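Local coordinates for NAD(P)-dependent oxidoreductase (Pseudomonas putida, PDB 7A3W) that catalyses NADPH-dependent reduction of imines, and carries out both conjugate reduction and reductive amination, at the interface of chains A and B. Numbering follows the deposited sequence. Chains: chain A/B, NAD(P)-dependent oxidoreductase.

The interface of chains A and B. Residues chain A 191, 211-212, 215-216; chain B 180, 183-184.
A:Trp191, A:Met215 and B:Phe183 meet from three helical backbones, all with phi/psi in the helical range: helix 173-200 of chain B, carrying B:Leu180, B:Phe183 and B:Tyr184, lies against helices 173-200 and 205-232 of chain A. B:Phe183 wedges between the two A helices. Its ring stands almost perpendicular to the indole (planes 89° apart), with A:Trp191 CD1 over the centre of one face, 3.8 Å above the plane. The ring also abuts the A backbone, B:Phe183 CD1 lying 3.5 Å from A:Trp191 CA, while B:Phe183 CD2 meets A:Met215 CB at 3.7 Å. The indole is tethered within chain A: A:Trp191 NE1 donates to A:Ser212 OG (2.9 Å), which lies in the indole plane, an arrangement that restrains the ring's rotation. An alanine in place of B:Phe183 would probably leave A:Trp191 CD1 and A:Met215 CB without their aromatic partner and open a gap between the helices. Two turns in the A:Met215 side chain, at chi2 (-44°) and chi3 (-78°), bring its end back to the B helix, where A:Met215 CG touches B:Leu180 CB at 3.7 Å and A:Met215 CE reaches B:Tyr184 CB at 3.6 Å. The B:Tyr184 ring turns its edge to the carbonyl A:Met215 O, 3.7 Å from B:Tyr184 CD1. This mainly apolar patch is one part of a two-fold symmetric interface, repeated with the chains exchanged, in which the helical C-terminal portions interlock; such a dimer is typical of imine reductases.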
loop_
_atom_site.group_PDB
_atom_site.type_symbol
_atom_site.label_atom_id
_atom_site.label_comp_id
_atom_site.label_asym_id
_atom_site.label_seq_id
_atom_site.Cartn_x
_atom_site.Cartn_y
_atom_site.Cartn_z
ATOM N N TRP A 191 6.574 1.045 -0.542
ATOM C CA TRP A 191 7.146 -0.223 -0.025
ATOM C C TRP A 191 8.668 -0.251 -0.270
ATOM O O TRP A 191 9.434 -0.586 0.661
ATOM C CB TRP A 191 6.480 -1.435 -0.648
ATOM C CG TRP A 191 7.045 -2.687 -0.057
ATOM C CD1 TRP A 191 6.688 -3.262 1.125
ATOM C CD2 TRP A 191 8.127 -3.472 -0.573
ATOM N NE1 TRP A 191 7.422 -4.397 1.340
ATOM C CE2 TRP A 191 8.336 -4.533 0.336
ATOM C CE3 TRP A 191 8.896 -3.428 -1.738
ATOM C CZ2 TRP A 191 9.316 -5.503 0.139
ATOM C CZ3 TRP A 191 9.881 -4.373 -1.921
ATOM C CH2 TRP A 191 10.064 -5.416 -1.016
ATOM N N LEU A 211 7.445 -8.923 7.512
ATOM C CA LEU A 211 6.723 -7.944 8.369
ATOM C C LEU A 211 5.721 -7.123 7.541
ATOM O O LEU A 211 4.795 -6.516 8.128
ATOM C CB LEU A 211 7.741 -7.039 9.061
ATOM C CG LEU A 211 8.657 -7.756 10.063
ATOM C CD1 LEU A 211 9.793 -6.867 10.513
ATOM C CD2 LEU A 211 7.883 -8.260 11.267
ATOM N N SER A 212 5.862 -7.089 6.218
ATOM C CA SER A 212 5.041 -6.199 5.367
ATOM C C SER A 212 3.552 -6.472 5.537
ATOM O O SER A 212 2.750 -5.544 5.520
ATOM C CB SER A 212 5.495 -6.261 3.942
ATOM O OG SER A 212 6.746 -5.623 3.862
ATOM N N MET A 215 1.383 -4.267 7.750
ATOM C CA MET A 215 0.992 -2.948 7.228
ATOM C C MET A 215 -0.020 -3.105 6.083
ATOM O O MET A 215 -0.862 -2.263 5.989
ATOM C CB MET A 215 2.216 -2.140 6.783
ATOM C CG MET A 215 3.264 -2.058 7.844
ATOM S SD MET A 215 2.679 -1.712 9.541
ATOM C CE MET A 215 2.394 0.052 9.463
ATOM N N SER A 216 0.053 -4.170 5.273
ATOM C CA SER A 216 -0.961 -4.456 4.224
ATOM C C SER A 216 -2.325 -4.675 4.898
ATOM O O SER A 216 -3.326 -4.095 4.446
ATOM C CB SER A 216 -0.566 -5.635 3.360
ATOM O OG SER A 216 0.497 -5.304 2.479
ATOM N N LEU B 180 8.364 0.380 8.172
ATOM C CA LEU B 180 6.971 -0.089 7.949
ATOM C C LEU B 180 5.986 1.084 7.855
ATOM O O LEU B 180 5.076 1.040 7.011
ATOM C CB LEU B 180 6.588 -1.062 9.057
ATOM C CG LEU B 180 7.354 -2.372 9.022
ATOM C CD1 LEU B 180 7.206 -3.145 10.321
ATOM C CD2 LEU B 180 6.904 -3.230 7.853
ATOM N N PHE B 183 6.332 2.839 4.475
ATOM C CA PHE B 183 5.516 2.053 3.540
ATOM C C PHE B 183 4.044 2.414 3.742
ATOM O O PHE B 183 3.353 2.769 2.796
ATOM C CB PHE B 183 5.798 0.567 3.768
ATOM C CG PHE B 183 4.809 -0.379 3.143
ATOM C CD1 PHE B 183 4.275 -0.131 1.888
ATOM C CD2 PHE B 183 4.357 -1.491 3.839
ATOM C CE1 PHE B 183 3.346 -0.992 1.317
ATOM C CE2 PHE B 183 3.447 -2.359 3.265
ATOM C CZ PHE B 183 2.910 -2.098 2.022
ATOM N N TYR B 184 3.552 2.291 4.974
ATOM C CA TYR B 184 2.103 2.447 5.260
ATOM C C TYR B 184 1.592 3.811 4.801
ATOM O O TYR B 184 0.598 3.852 4.055
ATOM C CB TYR B 184 1.753 2.268 6.731
ATOM C CG TYR B 184 0.268 2.398 6.944
ATOM C CD1 TYR B 184 -0.556 1.298 6.851
ATOM C CD2 TYR B 184 -0.306 3.623 7.242
ATOM C CE1 TYR B 184 -1.920 1.406 7.052
ATOM C CE2 TYR B 184 -1.673 3.749 7.451
ATOM C CZ TYR B 184 -2.480 2.624 7.374
ATOM O OH TYR B 184 -3.835 2.697 7.511
#